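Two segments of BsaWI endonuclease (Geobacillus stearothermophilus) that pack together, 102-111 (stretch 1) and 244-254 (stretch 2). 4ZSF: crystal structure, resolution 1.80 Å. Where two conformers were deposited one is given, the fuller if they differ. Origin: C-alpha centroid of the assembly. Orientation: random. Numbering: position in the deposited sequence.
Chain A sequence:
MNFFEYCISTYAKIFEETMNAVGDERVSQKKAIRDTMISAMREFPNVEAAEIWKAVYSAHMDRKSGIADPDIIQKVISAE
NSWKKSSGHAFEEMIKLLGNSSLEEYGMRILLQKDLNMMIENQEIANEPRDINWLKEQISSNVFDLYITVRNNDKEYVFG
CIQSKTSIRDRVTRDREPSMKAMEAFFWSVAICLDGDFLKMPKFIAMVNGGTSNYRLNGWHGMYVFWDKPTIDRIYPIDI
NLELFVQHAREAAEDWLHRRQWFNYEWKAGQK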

# COMPACT_ATOMS: atom_id res chain seq x y z
N SER A 102 27.66 20.17 -0.99
CA SER A 102 28.19 20.71 0.26
C SER A 102 29.04 19.76 1.07
O SER A 102 29.87 20.21 1.84
N LEU A 103 28.72 18.46 1.05
CA LEU A 103 29.34 17.51 1.94
C LEU A 103 30.74 17.11 1.47
O LEU A 103 31.57 16.64 2.27
N GLU A 104 30.96 17.26 0.17
CA GLU A 104 32.17 16.83 -0.51
C GLU A 104 33.39 17.42 0.19
O GLU A 104 34.37 16.71 0.41
N GLU A 105 33.33 18.68 0.60
CA GLU A 105 34.55 19.29 1.19
C GLU A 105 34.91 18.73 2.57
O GLU A 105 36.01 18.92 3.07
N TYR A 106 33.97 18.00 3.18
CA TYR A 106 34.25 17.36 4.45
C TYR A 106 34.41 15.85 4.34
O TYR A 106 34.29 15.15 5.35
N GLY A 107 34.60 15.34 3.12
CA GLY A 107 34.85 13.90 2.96
C GLY A 107 33.61 13.01 3.05
O GLY A 107 33.72 11.83 3.34
N MET A 108 32.43 13.58 2.84
CA MET A 108 31.18 12.84 3.01
C MET A 108 30.40 12.82 1.69
O MET A 108 30.51 13.74 0.86
N ARG A 109 29.56 11.79 1.51
CA ARG A 109 28.59 11.85 0.42
C ARG A 109 27.38 11.01 0.75
O ARG A 109 27.46 10.05 1.51
N ILE A 110 26.28 11.42 0.14
CA ILE A 110 25.01 10.76 0.21
C ILE A 110 24.91 9.79 -0.96
O ILE A 110 25.27 10.11 -2.12
N LEU A 111 24.40 8.62 -0.63
CA LEU A 111 24.15 7.56 -1.60
C LEU A 111 22.67 7.22 -1.68
O LEU A 111 22.00 7.09 -0.61
N LEU A 244 21.84 22.95 8.41
CA LEU A 244 21.97 22.23 9.66
C LEU A 244 22.17 20.73 9.43
O LEU A 244 22.83 20.06 10.22
N PHE A 245 21.56 20.21 8.36
CA PHE A 245 21.82 18.80 8.05
C PHE A 245 23.34 18.58 7.79
O PHE A 245 23.95 17.62 8.30
N VAL A 246 23.92 19.43 6.95
CA VAL A 246 25.35 19.29 6.64
C VAL A 246 26.20 19.49 7.88
O VAL A 246 27.12 18.68 8.14
N GLN A 247 25.91 20.52 8.68
CA GLN A 247 26.77 20.73 9.87
C GLN A 247 26.59 19.58 10.90
O GLN A 247 27.57 19.13 11.54
N HIS A 248 25.37 19.05 11.05
CA HIS A 248 25.20 17.92 11.98
C HIS A 248 25.85 16.66 11.42
O HIS A 248 26.36 15.83 12.20
N ALA A 249 25.81 16.49 10.10
CA ALA A 249 26.48 15.30 9.50
C ALA A 249 27.98 15.32 9.86
O ALA A 249 28.58 14.25 10.07
N ARG A 250 28.59 16.50 9.85
CA ARG A 250 30.03 16.60 10.23
C ARG A 250 30.28 16.04 11.63
O ARG A 250 31.27 15.30 11.90
N GLU A 251 29.38 16.44 12.53
CA GLU A 251 29.52 16.05 13.92
C GLU A 251 29.19 14.56 14.10
O GLU A 251 29.86 13.88 14.88
N ALA A 252 28.14 14.09 13.43
CA ALA A 252 27.75 12.69 13.50
C ALA A 252 28.90 11.79 12.99
O ALA A 252 29.20 10.73 13.59
N ALA A 253 29.51 12.20 11.88
CA ALA A 253 30.57 11.33 11.28
C ALA A 253 31.74 11.20 12.28
O ALA A 253 32.31 10.10 12.48
N GLU A 254 32.08 12.32 12.90
CA GLU A 254 33.17 12.35 13.86
C GLU A 254 32.88 11.38 15.00
O GLU A 254 33.71 10.54 15.37

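Packing of residues 102-111 against helix 244-254 in BsaWI endonuclease. The first stretch runs from a helix that begins earlier in the chain through a short 3-10 segment and a turn into strand 108-111; the second is helical throughout. Strand and helix axes cross at 108° and come no closer than 10.5 Å, so side chains must bridge the gap. Together the two surfaces bury 438 Å², and no hydrogen bond passes between them.

Apolar contacts make up most of the interface. The backbones come near each other at Leu103 and Val246, whose CA atoms lie 6.4 Å apart. Val246 (chi1 t) points toward the first stretch and meets three residues: its CG2 lies 3.8 Å from Ser102 CB, and its CG1 lies 4.0 Å from Leu103 CD2 and 3.9 Å from Tyr106 CE2. Leu103 (m, t) leaves its backbone sideways, yet its end reaches the helix, where CD2 also sits 4.0 Å from Ala249 CB and CD1 lies 4.3 Å from Phe245 CE2. Phe245 (chi1 t, chi2 81°) likewise starts sideways and brings ring atom CE2 within 3.8 Å of Ile110 CD1; Ile110 (m, t) points toward the helix from the strand. Both aliphatic groups approach this ring obliquely.

Met108 (m, t, m) points toward the helix and lies along one side of it, touching residues a turn apart. Its SD is 4.0 Å from Ala249 CB and 3.9 Å from Ala253 CB, while its CE reaches Arg250 CG at 3.7 Å. The same SD lies 3.5 Å from the backbone O of Ala249, so the sulfur touches the helix backbone as well as the methyl groups of Ala249 and Ala253. Strand alternation separates these inward residues from Arg109 and Leu111, which are out of reach of the helix.

The aromatic contact lies at the more exposed border. Tyr106 (chi1 m, chi2 -73°) points toward the helix, and Arg250 (m, t, p, chi4 -172°) folds its chain across one face of the phenol ring. Arg250 CD stands 3.6 Å from the centroid of the Tyr106 ring, only 4° off the ring normal, in a CH-pi contact. The guanidinium follows, with Arg250 CZ 3.3 Å from Tyr106 CE1, so the ring contacts both the aliphatic part of the arginine and a face of its charged end.

A further polar side chain lies beside this contact. Gln247 (m, m, chi3 -47°), the given one of two deposited conformers, starts away from the first stretch but turns its end back, leaving NE2 3.6 Å from Tyr106 OH, a contact without a hydrogen bond. Within the helix, Arg250 NH1 donates to Gln247 OE1 at 2.9 Å, linking the two side chains that touch the tyrosine. Backbone bonds from Tyr106 N (2.9 Å) and Met108 N (3.2 Å) to Leu103 O hold the intervening turn, where Gly107 adopts a positive phi of 78°.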

# COMPACT_ATOMS: atom_id res chain seq x y z
CB SER A 102 27.03 21.19 1.16
OG SER A 102 26.53 22.42 0.71
CB LEU A 103 28.46 16.24 2.07
CG LEU A 103 27.13 16.40 2.80
CD1 LEU A 103 26.24 15.16 2.42
CD2 LEU A 103 27.36 16.41 4.31
CB GLU A 104 32.14 17.25 -1.98
CG GLU A 104 33.30 16.68 -2.81
CD GLU A 104 33.18 17.03 -4.31
OE1 GLU A 104 33.05 18.23 -4.65
OE2 GLU A 104 33.20 16.10 -5.15
CB GLU A 105 34.41 20.81 1.24
CG GLU A 105 33.49 21.35 2.27
CD GLU A 105 33.84 22.81 2.64
OE1 GLU A 105 35.00 23.07 3.05
OE2 GLU A 105 32.96 23.68 2.54
CB TYR A 106 33.13 17.65 5.45
CG TYR A 106 32.75 19.13 5.53
CD1 TYR A 106 33.60 20.05 6.14
CD2 TYR A 106 31.56 19.59 4.99
CE1 TYR A 106 33.25 21.41 6.22
CE2 TYR A 106 31.19 20.94 5.08
CZ TYR A 106 32.05 21.84 5.70
OH TYR A 106 31.67 23.16 5.79
CB MET A 108 30.33 13.46 4.14
CG MET A 108 30.96 13.20 5.52
SD MET A 108 29.88 13.90 6.81
CE MET A 108 30.31 15.60 6.66
CB ARG A 109 29.18 11.39 -0.92
CG ARG A 109 29.73 9.99 -0.86
CD ARG A 109 30.17 9.63 -2.33
NE ARG A 109 30.88 8.35 -2.38
CZ ARG A 109 31.38 7.83 -3.50
NH1 ARG A 109 31.28 8.49 -4.65
NH2 ARG A 109 32.02 6.67 -3.48
CB ILE A 110 23.83 11.79 0.13
CG1 ILE A 110 23.82 12.64 1.42
CG2 ILE A 110 22.53 11.09 -0.12
CD1 ILE A 110 22.86 13.85 1.32
CB LEU A 111 24.88 6.28 -1.18
CG LEU A 111 26.35 6.38 -0.84
CD1 LEU A 111 26.74 4.99 -0.32
CD2 LEU A 111 27.13 6.78 -2.09
CB LEU A 244 20.74 22.42 10.57
CG LEU A 244 20.73 23.81 11.28
CD1 LEU A 244 19.36 23.99 12.04
CD2 LEU A 244 21.90 23.94 12.34
CB PHE A 245 20.98 18.36 6.83
CG PHE A 245 21.39 17.00 6.27
CD1 PHE A 245 20.94 15.83 6.85
CD2 PHE A 245 22.21 16.92 5.15
CE1 PHE A 245 21.36 14.56 6.36
CE2 PHE A 245 22.63 15.69 4.65
CZ PHE A 245 22.19 14.50 5.23
CB VAL A 246 25.80 20.27 5.52
CG1 VAL A 246 27.37 20.30 5.35
CG2 VAL A 246 25.12 19.95 4.23
CB GLN A 247 26.49 22.12 10.48
CG GLN A 247 26.88 23.25 9.50
CD GLN A 247 28.34 23.16 9.11
OE1 GLN A 247 29.18 23.00 9.98
NE2 GLN A 247 28.64 23.14 7.81
CB HIS A 248 23.72 17.68 12.31
CG HIS A 248 23.08 18.83 13.05
ND1 HIS A 248 21.71 18.95 13.20
CD2 HIS A 248 23.63 19.91 13.64
CE1 HIS A 248 21.44 20.05 13.89
NE2 HIS A 248 22.59 20.65 14.19
CB ALA A 249 26.33 15.27 8.00
CB ARG A 250 30.49 18.06 10.18
CG ARG A 250 30.57 18.59 8.75
CD ARG A 250 30.88 20.09 8.80
NE ARG A 250 32.26 20.31 9.23
CZ ARG A 250 32.77 21.49 9.51
NH1 ARG A 250 31.99 22.56 9.47
NH2 ARG A 250 34.07 21.61 9.83
CB GLU A 251 28.62 16.89 14.83
CG GLU A 251 29.01 16.64 16.28
CD GLU A 251 28.14 17.40 17.29
OE1 GLU A 251 27.20 18.14 16.88
OE2 GLU A 251 28.41 17.24 18.50
CB ALA A 252 26.49 12.46 12.65
CB ALA A 253 31.07 11.87 9.91
CB GLU A 254 33.35 13.79 14.37
CG GLU A 254 34.06 13.90 15.74
CD GLU A 254 35.54 13.51 15.70
OE1 GLU A 254 36.17 13.63 14.62
OE2 GLU A 254 36.08 13.07 16.76